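Local coordinates for fatty acid metabolism regulator protein (Bacillus subtilis, PDB 1VI0) that represses transcription of genes for fatty acid transport and beta-oxidation, and is specifically inhibited from binding DNA by long-chain fatty acyl-CoA, at residues Ile14-Val18 and Ser58-Lys63; Met64-Ile68 and Ile124-Tyr128; Val88-Phe93 and Ile162-Val166. All blocks are in the same frame, centred on the assembly; numbering follows the deposited sequence.

Contact 1: Ile14-Val18 and Ser58-Lys63; sequences IDAAV and SLFKEK. With DCC (dodecyl-coa), chain C.
Ile14-Val18 and Ser58-Lys63 are helical segments crossing steeply, with Ile14, Ala17 and Val18 packed round Leu59. Both are regular helix; their axes come within 10.2 Å at a signed crossing angle of -112°, and the nearest CA atoms are those of Ile14 and Leu59, 5.6 Å apart. Ser58 opens the second segment, its CB 4.2 Å from CD1 of Ile14. Leu59 follows, chi1 and chi2 both t, and its CA-to-CB bond is directed toward the first helix: Leu59 CB lies 3.9 Å from CG2 of Ile14, whose rotamer is m,m, and Leu59 CD1 lies 3.7 Å from CG2 of Val18 and 4.1 Å from CB of Ala17. This is the joint of a TetR-family repressor, where the first helix of the DNA-binding domain packs on helix 52-75, which runs on into the ligand-binding domain. Phe60 turns away from that joint, and its CZ stands 3.5 Å from CA4 of the dodecyl-CoA acyl chain. One turn after Leu59, Lys63 folds back through m,m,t,t torsions to bring NZ within 3.3 Å of OD1 of Asp15, a salt bridge whose hydrogen bond is weak. Lys63 CE passes 4.3 Å from CG2 of Val18. Lys63 CB lies 3.5 Å from C12 of dodecyl-CoA, the terminal carbon of the ligand's tail.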
# COMPACT_ATOMS: atom_id res chain seq x y z
N ILE A 14 -7.76 18.90 14.62
CA ILE A 14 -7.55 17.86 13.57
C ILE A 14 -6.87 18.45 12.34
O ILE A 14 -5.95 17.90 11.76
CB ILE A 14 -8.89 17.24 13.18
CG1 ILE A 14 -9.48 16.45 14.34
CG2 ILE A 14 -8.71 16.35 11.95
CD1 ILE A 14 -8.72 15.22 14.73
N ASP A 15 -7.25 19.67 11.93
CA ASP A 15 -6.68 20.31 10.75
C ASP A 15 -5.25 20.70 10.96
O ASP A 15 -4.37 20.55 10.09
CB ASP A 15 -7.56 21.50 10.37
CG ASP A 15 -8.81 21.13 9.61
OD1 ASP A 15 -9.12 19.95 9.40
OD2 ASP A 15 -9.55 22.08 9.21
N ALA A 16 -4.92 21.17 12.18
CA ALA A 16 -3.53 21.50 12.47
C ALA A 16 -2.70 20.23 12.51
O ALA A 16 -1.58 20.18 12.03
CB ALA A 16 -3.43 22.24 13.79
N ALA A 17 -3.29 19.15 13.05
CA ALA A 17 -2.60 17.86 13.09
C ALA A 17 -2.23 17.39 11.68
O ALA A 17 -1.10 16.96 11.47
CB ALA A 17 -3.45 16.81 13.76
N VAL A 18 -3.16 17.55 10.73
CA VAL A 18 -2.81 17.13 9.35
C VAL A 18 -1.57 17.81 8.87
O VAL A 18 -0.67 17.23 8.29
CB VAL A 18 -3.99 17.39 8.39
CG1 VAL A 18 -3.54 17.12 6.95
CG2 VAL A 18 -5.15 16.48 8.73
N SER A 58 -8.19 9.61 15.20
CA SER A 58 -9.38 10.44 15.12
C SER A 58 -9.40 11.28 13.83
O SER A 58 -10.44 11.44 13.21
CB SER A 58 -9.50 11.37 16.33
OG SER A 58 -9.74 10.59 17.52
N LEU A 59 -8.22 11.70 13.42
CA LEU A 59 -8.14 12.49 12.13
C LEU A 59 -8.57 11.56 11.01
O LEU A 59 -9.41 11.93 10.16
CB LEU A 59 -6.74 12.96 12.04
CG LEU A 59 -5.99 13.37 10.81
CD1 LEU A 59 -4.58 13.84 11.23
CD2 LEU A 59 -5.87 12.33 9.71
N PHE A 60 -8.06 10.33 11.00
CA PHE A 60 -8.47 9.36 10.01
C PHE A 60 -9.95 9.05 10.12
O PHE A 60 -10.68 9.10 9.14
CB PHE A 60 -7.64 8.08 10.06
CG PHE A 60 -7.88 7.15 8.91
CD1 PHE A 60 -8.20 7.59 7.64
CD2 PHE A 60 -7.74 5.76 9.08
CE1 PHE A 60 -8.37 6.72 6.59
CE2 PHE A 60 -7.95 4.89 8.05
CZ PHE A 60 -8.25 5.35 6.78
N LYS A 61 -10.50 8.78 11.31
CA LYS A 61 -11.91 8.49 11.46
C LYS A 61 -12.85 9.59 11.01
O LYS A 61 -13.87 9.29 10.39
CB LYS A 61 -12.18 8.16 12.95
CG LYS A 61 -13.55 7.57 13.22
CD LYS A 61 -13.57 7.02 14.67
CE LYS A 61 -14.96 6.55 15.04
NZ LYS A 61 -15.93 7.68 15.16
N GLU A 62 -12.51 10.83 11.29
CA GLU A 62 -13.25 12.02 10.93
C GLU A 62 -13.24 12.25 9.43
O GLU A 62 -14.31 12.44 8.83
CB GLU A 62 -12.58 13.22 11.64
CG GLU A 62 -13.24 14.56 11.34
CD GLU A 62 -14.75 14.45 11.44
OE1 GLU A 62 -15.22 13.84 12.44
OE2 GLU A 62 -15.43 14.92 10.51
N LYS A 63 -12.10 12.21 8.82
CA LYS A 63 -11.95 12.44 7.37
C LYS A 63 -12.58 11.29 6.61
O LYS A 63 -13.39 11.51 5.67
CB LYS A 63 -10.52 12.67 7.00
CG LYS A 63 -9.73 13.81 7.56
CD LYS A 63 -10.30 15.19 7.24
CE LYS A 63 -9.32 16.29 7.62
NZ LYS A 63 -9.78 17.63 7.11
C2 DCC C . -9.28 -15.35 1.52
C4 DCC C . -9.41 -13.63 2.95
C5 DCC C . -9.09 -12.70 1.99
C6 DCC C . -8.81 -13.23 0.72
C8 DCC C . -9.42 -11.61 3.78
C10 DCC C . -9.89 8.50 2.75
C11 DCC C . -9.72 9.98 3.14
C12 DCC C . -9.56 10.21 4.64
N9 DCC C . -9.60 -12.93 4.11
N7 DCC C . -9.08 -11.42 2.53
N3 DCC C . -9.54 -14.96 2.78
N1 DCC C . -8.97 -14.55 0.48
N6 DCC C . -8.45 -12.43 -0.29
C1' DCC C . -10.10 -13.53 5.41
C2' DCC C . -9.46 -12.91 6.67
O2' DCC C . -8.38 -13.81 7.05
C3' DCC C . -10.61 -13.10 7.71
O3' DCC C . -10.72 -14.54 8.01
C4' DCC C . -11.84 -12.73 6.80
O4' DCC C . -11.47 -13.10 5.47
C5' DCC C . -12.22 -11.27 6.96
O5' DCC C . -11.09 -10.36 6.81
P1 DCC C . -11.15 -9.05 5.91
O11 DCC C . -9.88 -8.37 6.03
O12 DCC C . -11.67 -9.46 4.50
O6 DCC C . -12.32 -8.22 6.49
P2 DCC C . -12.06 -7.58 7.85
O21 DCC C . -13.16 -6.57 8.02
O22 DCC C . -11.86 -8.64 8.85
O7 DCC C . -10.69 -6.71 7.79
CPA DCC C . -10.78 -5.32 7.25
CPB DCC C . -9.37 -4.67 7.27
CP8 DCC C . -8.33 -5.66 6.74
CP7 DCC C . -9.05 -4.37 8.73
CP9 DCC C . -9.34 -3.35 6.59
OP3 DCC C . -8.71 -6.21 5.52
CP6 DCC C . -6.93 -5.07 6.64
OP2 DCC C . -6.35 -4.72 7.65
NP2 DCC C . -6.47 -5.02 5.42
CP5 DCC C . -5.10 -4.42 5.15
CP4 DCC C . -5.41 -2.95 4.66
CP3 DCC C . -4.11 -2.13 4.56
OP1 DCC C . -3.41 -1.98 5.56
NP1 DCC C . -3.82 -1.69 3.39
CP2 DCC C . -2.61 -0.91 3.03
CP1 DCC C . -3.17 0.43 2.65
S DCC C . -4.37 1.19 3.78
P3 DCC C . -10.96 -15.25 9.43
O31 DCC C . -10.19 -14.52 10.43
O32 DCC C . -12.40 -15.22 9.74
O33 DCC C . -10.46 -16.65 9.17
CA1 DCC C . -3.25 1.99 4.96
CA2 DCC C . -3.95 3.13 5.77
OA1 DCC C . -2.08 1.71 5.04
CA3 DCC C . -4.04 4.44 4.97
CA4 DCC C . -5.38 5.05 4.74
CA5 DCC C . -5.91 4.88 3.34
CA6 DCC C . -6.70 6.07 2.81
CA7 DCC C . -8.19 5.86 2.67
CA8 DCC C . -8.90 6.52 1.55
CA9 DCC C . -8.99 8.05 1.59

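Contact 2: Met64-Ile68 and Ile124-Tyr128. With DCC (dodecyl-coa), chain C.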
# COMPACT_ATOMS: atom_id res chain seq x y z
N MSE A 64 -12.38 10.03 7.05
CA MSE A 64 -13.01 8.90 6.37
C MSE A 64 -14.52 8.99 6.44
O MSE A 64 -15.25 8.68 5.49
CB MSE A 64 -12.57 7.54 6.97
CG MSE A 64 -13.28 6.34 6.36
SE MSE A 64 -12.85 6.24 4.44
CE MSE A 64 -11.25 5.23 4.55
N GLY A 65 -15.02 9.34 7.63
CA GLY A 65 -16.46 9.45 7.84
C GLY A 65 -17.10 10.45 6.91
O GLY A 65 -18.19 10.21 6.36
N GLN A 66 -16.51 11.63 6.73
CA GLN A 66 -17.08 12.60 5.79
C GLN A 66 -17.09 11.97 4.39
O GLN A 66 -18.11 11.95 3.70
CB GLN A 66 -16.31 13.93 5.78
CG GLN A 66 -16.20 14.52 7.17
CD GLN A 66 -15.81 15.95 7.26
OE1 GLN A 66 -14.75 16.39 6.77
NE2 GLN A 66 -16.65 16.77 7.91
N PHE A 67 -15.93 11.41 4.03
CA PHE A 67 -15.80 10.74 2.72
C PHE A 67 -16.85 9.72 2.49
O PHE A 67 -17.51 9.69 1.42
CB PHE A 67 -14.38 10.17 2.59
CG PHE A 67 -14.12 9.54 1.26
CD1 PHE A 67 -14.00 10.33 0.12
CD2 PHE A 67 -14.05 8.17 1.14
CE1 PHE A 67 -13.79 9.72 -1.11
CE2 PHE A 67 -13.83 7.56 -0.09
CZ PHE A 67 -13.72 8.34 -1.22
N ILE A 68 -17.15 8.86 3.46
CA ILE A 68 -18.16 7.83 3.30
C ILE A 68 -19.56 8.39 3.24
O ILE A 68 -20.35 7.92 2.40
CB ILE A 68 -18.05 6.78 4.42
CG1 ILE A 68 -16.71 6.05 4.31
CG2 ILE A 68 -19.20 5.79 4.37
CD1 ILE A 68 -16.45 5.46 2.95
N ILE A 124 -10.93 1.55 10.57
CA ILE A 124 -11.61 2.70 9.97
C ILE A 124 -11.75 2.51 8.45
O ILE A 124 -12.69 3.00 7.82
CB ILE A 124 -10.90 4.00 10.30
CG1 ILE A 124 -11.07 4.33 11.83
CG2 ILE A 124 -11.35 5.19 9.49
CD1 ILE A 124 -10.02 5.37 12.25
N LEU A 125 -10.86 1.75 7.86
CA LEU A 125 -10.92 1.48 6.40
C LEU A 125 -12.10 0.63 6.02
O LEU A 125 -12.67 0.65 4.91
CB LEU A 125 -9.59 0.83 6.03
CG LEU A 125 -9.32 0.60 4.55
CD1 LEU A 125 -9.33 1.95 3.85
CD2 LEU A 125 -7.98 -0.11 4.39
N LYS A 126 -12.50 -0.25 6.98
CA LYS A 126 -13.60 -1.16 6.77
C LYS A 126 -14.85 -0.54 6.17
O LYS A 126 -15.40 -1.19 5.28
CB LYS A 126 -13.94 -1.97 8.05
CG LYS A 126 -12.77 -2.87 8.43
CD LYS A 126 -13.10 -3.93 9.47
CE LYS A 126 -11.89 -4.33 10.28
NZ LYS A 126 -11.55 -5.77 10.23
N GLY A 127 -15.25 0.66 6.57
CA GLY A 127 -16.44 1.32 6.02
C GLY A 127 -16.32 1.50 4.51
O GLY A 127 -17.25 1.29 3.76
N TYR A 128 -15.14 1.95 4.08
CA TYR A 128 -14.94 2.12 2.61
C TYR A 128 -14.92 0.78 1.92
O TYR A 128 -15.52 0.66 0.83
CB TYR A 128 -13.66 2.91 2.48
CG TYR A 128 -13.19 3.32 1.13
CD1 TYR A 128 -14.07 3.91 0.19
CD2 TYR A 128 -11.88 3.22 0.79
CE1 TYR A 128 -13.59 4.31 -1.05
CE2 TYR A 128 -11.38 3.63 -0.43
CZ TYR A 128 -12.24 4.19 -1.33
OH TYR A 128 -11.78 4.50 -2.58
C2 DCC C . -9.28 -15.35 1.52
C4 DCC C . -9.41 -13.63 2.95
C5 DCC C . -9.09 -12.70 1.99
C6 DCC C . -8.81 -13.23 0.72
C8 DCC C . -9.42 -11.61 3.78
C10 DCC C . -9.89 8.50 2.75
C11 DCC C . -9.72 9.98 3.14
C12 DCC C . -9.56 10.21 4.64
N9 DCC C . -9.60 -12.93 4.11
N7 DCC C . -9.08 -11.42 2.53
N3 DCC C . -9.54 -14.96 2.78
N1 DCC C . -8.97 -14.55 0.48
N6 DCC C . -8.45 -12.43 -0.29
C1' DCC C . -10.10 -13.53 5.41
C2' DCC C . -9.46 -12.91 6.67
O2' DCC C . -8.38 -13.81 7.05
C3' DCC C . -10.61 -13.10 7.71
O3' DCC C . -10.72 -14.54 8.01
C4' DCC C . -11.84 -12.73 6.80
O4' DCC C . -11.47 -13.10 5.47
C5' DCC C . -12.22 -11.27 6.96
O5' DCC C . -11.09 -10.36 6.81
P1 DCC C . -11.15 -9.05 5.91
O11 DCC C . -9.88 -8.37 6.03
O12 DCC C . -11.67 -9.46 4.50
O6 DCC C . -12.32 -8.22 6.49
P2 DCC C . -12.06 -7.58 7.85
O21 DCC C . -13.16 -6.57 8.02
O22 DCC C . -11.86 -8.64 8.85
O7 DCC C . -10.69 -6.71 7.79
CPA DCC C . -10.78 -5.32 7.25
CPB DCC C . -9.37 -4.67 7.27
CP8 DCC C . -8.33 -5.66 6.74
CP7 DCC C . -9.05 -4.37 8.73
CP9 DCC C . -9.34 -3.35 6.59
OP3 DCC C . -8.71 -6.21 5.52
CP6 DCC C . -6.93 -5.07 6.64
OP2 DCC C . -6.35 -4.72 7.65
NP2 DCC C . -6.47 -5.02 5.42
CP5 DCC C . -5.10 -4.42 5.15
CP4 DCC C . -5.41 -2.95 4.66
CP3 DCC C . -4.11 -2.13 4.56
OP1 DCC C . -3.41 -1.98 5.56
NP1 DCC C . -3.82 -1.69 3.39
CP2 DCC C . -2.61 -0.91 3.03
CP1 DCC C . -3.17 0.43 2.65
S DCC C . -4.37 1.19 3.78
P3 DCC C . -10.96 -15.25 9.43
O31 DCC C . -10.19 -14.52 10.43
O32 DCC C . -12.40 -15.22 9.74
O33 DCC C . -10.46 -16.65 9.17
CA1 DCC C . -3.25 1.99 4.96
CA2 DCC C . -3.95 3.13 5.77
OA1 DCC C . -2.08 1.71 5.04
CA3 DCC C . -4.04 4.44 4.97
CA4 DCC C . -5.38 5.05 4.74
CA5 DCC C . -5.91 4.88 3.34
CA6 DCC C . -6.70 6.07 2.81
CA7 DCC C . -8.19 5.86 2.67
CA8 DCC C . -8.90 6.52 1.55
CA9 DCC C . -8.99 8.05 1.59
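This is a nearly parallel helix-helix packing in the ligand-binding domain, apolar throughout, and it forms part of the wall around the acyl chain of the bound dodecyl-CoA. The axes of Met64-Ile68 and Ile124-Tyr128 approach to 9.8 Å with their directions only 10° apart, so the register simply repeats one turn later: the CA atoms of Met64 and Ile124 are 7.3 Å apart, those of Ile68 and Tyr128 6.6 Å. Met64, present as selenomethionine, spans the interface from Ile124 to Tyr128. Its CB touches CG2 of Ile124 at 3.7 Å, and its CE lies 3.9 Å from both CD1 of Leu125 and CB of Tyr128; SE sits obliquely beside the Tyr128 ring, 5.2 Å from its centroid, a Met-aromatic contact. The same Met64 CE is 3.6 Å from CA7 of the ligand, so one methyl serves both helix packing and pocket lining. Beside it, Phe67 presents its edge to the face of Tyr128 in an offset edge-to-face pair, with centroids 5.3 Å apart, planes at 74° and CE2 of Phe67 3.4 Å from CE1 of Tyr128. Ile68 CD1 closes over the backbone, 3.7 Å from CA of Tyr128. The CA-to-CB bond of Lys126 points away from the other segment; Lys126 NZ is modelled 2.8 Å from O7 and 3.0 Å from P2 of the ligand, the latter closer than a normal non-bonded contact. Helix 81-97 packs against the aromatic pair through His92 and Val88, with His92 also hydrogen-bonded to the Tyr128 hydroxyl, while helix 151-171 meets Leu125 through Phe159 and Tyr128 through Ile162.

Contact 3: Val88-Phe93 and Ile162-Val166; sequences VISKHF and IDETV
Ile162, Phe93 and His92 carry this buried contact, an example of one side chain held by a neighbouring helix as a knob in a hole. Both segments are regular alpha-helix, crossing at -32° with axes 10.9 Å apart; the CA atoms of Ile89 and Ile162 lie 6.8 Å apart, those of Phe93 and Val166 7.2 Å. Ile162, in the m,t rotamer, sits among Val88, Ile89, His92 and Phe93, with CD1 3.8 Å from CG1 of Ile89. Its CG2 rests over one face of the His92 imidazole, 3.5 Å from the centroid, a CH-pi contact. Phe93 (chi1 -76°) brings CE1 to 3.7 Å from both CG2 of Ile162 and CG2 of Val166, and CZ to 3.8 Å from CG2 of Thr165. His92 (chi1 t) places NE2 2.8 Å from a water that donates to Asp163 OD1, also 2.8 Å away; its ND1 is hydrogen-bonded to Tyr128 OH. Asp163 also binds Arg111 and Gln107. The apolar knob thus supplies the packing, while the polar side chains find partners around it.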
# COMPACT_ATOMS: atom_id res chain seq x y z
N VAL A 88 -16.52 6.47 -7.12
CA VAL A 88 -15.56 6.21 -6.06
C VAL A 88 -14.16 6.63 -6.47
O VAL A 88 -13.53 7.33 -5.68
CB VAL A 88 -15.51 4.68 -5.69
CG1 VAL A 88 -14.41 4.48 -4.70
CG2 VAL A 88 -16.88 4.34 -5.05
N ILE A 89 -13.68 6.21 -7.63
CA ILE A 89 -12.31 6.57 -8.04
C ILE A 89 -12.12 8.09 -8.13
O ILE A 89 -11.17 8.68 -7.64
CB ILE A 89 -11.89 5.85 -9.31
CG1 ILE A 89 -12.05 4.30 -9.13
CG2 ILE A 89 -10.51 6.21 -9.76
CD1 ILE A 89 -11.97 3.56 -10.41
N SER A 90 -13.06 8.71 -8.87
CA SER A 90 -12.89 10.17 -9.06
C SER A 90 -13.02 10.93 -7.75
O SER A 90 -12.22 11.84 -7.51
CB SER A 90 -13.89 10.62 -10.12
OG SER A 90 -15.20 10.60 -9.66
N LYS A 91 -13.89 10.48 -6.83
CA LYS A 91 -14.04 11.15 -5.56
C LYS A 91 -12.82 10.92 -4.65
O LYS A 91 -12.38 11.90 -4.02
CB LYS A 91 -15.37 10.90 -4.89
CG LYS A 91 -16.55 11.36 -5.78
CD LYS A 91 -16.81 12.84 -5.53
CE LYS A 91 -16.95 13.62 -6.83
NZ LYS A 91 -15.62 13.81 -7.51
N HIS A 92 -12.28 9.73 -4.71
CA HIS A 92 -11.06 9.42 -3.91
C HIS A 92 -9.91 10.32 -4.38
O HIS A 92 -9.24 11.03 -3.62
CB HIS A 92 -10.77 7.95 -3.99
CG HIS A 92 -9.63 7.38 -3.19
ND1 HIS A 92 -9.67 6.13 -2.59
CD2 HIS A 92 -8.40 7.86 -2.97
CE1 HIS A 92 -8.47 5.89 -2.06
NE2 HIS A 92 -7.67 6.95 -2.26
N PHE A 93 -9.66 10.33 -5.69
CA PHE A 93 -8.57 11.12 -6.28
C PHE A 93 -8.76 12.61 -6.01
O PHE A 93 -7.80 13.25 -5.56
CB PHE A 93 -8.56 10.83 -7.82
CG PHE A 93 -7.99 9.49 -8.18
CD1 PHE A 93 -7.48 8.57 -7.25
CD2 PHE A 93 -7.75 9.20 -9.54
CE1 PHE A 93 -6.90 7.41 -7.68
CE2 PHE A 93 -7.16 8.03 -9.95
CZ PHE A 93 -6.71 7.11 -8.99
N ILE A 162 -6.36 1.78 -6.73
CA ILE A 162 -6.64 3.15 -6.42
C ILE A 162 -5.55 3.79 -5.56
O ILE A 162 -4.84 4.79 -5.83
CB ILE A 162 -8.01 3.34 -5.75
CG1 ILE A 162 -9.16 2.90 -6.70
CG2 ILE A 162 -8.20 4.81 -5.38
CD1 ILE A 162 -10.55 2.87 -6.00
N ASP A 163 -5.23 3.02 -4.47
CA ASP A 163 -4.29 3.44 -3.49
C ASP A 163 -2.85 3.52 -4.03
O ASP A 163 -2.21 4.60 -3.81
CB ASP A 163 -4.31 2.46 -2.29
CG ASP A 163 -3.43 2.93 -1.16
OD1 ASP A 163 -3.68 4.08 -0.65
OD2 ASP A 163 -2.60 2.14 -0.64
N GLU A 164 -2.49 2.60 -4.92
CA GLU A 164 -1.07 2.66 -5.44
C GLU A 164 -1.00 3.80 -6.47
O GLU A 164 0.10 4.40 -6.59
CB GLU A 164 -0.70 1.33 -6.07
CG GLU A 164 0.67 1.32 -6.74
CD GLU A 164 1.81 1.54 -5.74
OE1 GLU A 164 1.63 1.36 -4.54
OE2 GLU A 164 2.88 1.96 -6.26
N THR A 165 -2.10 4.04 -7.15
CA THR A 165 -2.10 5.21 -8.09
C THR A 165 -1.86 6.49 -7.33
O THR A 165 -0.99 7.34 -7.70
CB THR A 165 -3.36 5.22 -8.97
OG1 THR A 165 -3.46 4.00 -9.70
CG2 THR A 165 -3.15 6.36 -10.00
N VAL A 166 -2.46 6.65 -6.13
CA VAL A 166 -2.27 7.82 -5.29
C VAL A 166 -0.83 7.81 -4.78
O VAL A 166 -0.13 8.82 -4.80
CB VAL A 166 -3.30 7.86 -4.15
CG1 VAL A 166 -3.03 9.16 -3.35
CG2 VAL A 166 -4.73 7.95 -4.71
O HOH W 1 -5.24 6.43 -0.95

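Overall arrangement
Taken in order, the three contacts trace a path from the DNA-binding domain into the core of the ligand-binding domain. Contacts 1 and 2 share helix 52-75, their centres 13 Å apart, and touch where Phe60 CD2 lies 3.7 Å from Ile124 CG2. Contact 2 joins contact 3, 14 Å away between centres, by a probable hydrogen bond of 2.7 Å between Tyr128 OH and His92 ND1. Contacts 1 and 3 do not touch, with nearest atoms about 9 Å apart. All three border the dodecyl-CoA, contact 3 through Asp163 and His92, whose side chain is about 4 Å from it. Helix 52-75 both lines the pocket and packs on the DNA-binding domain, consistent with acyl-CoA binding being relayed along it.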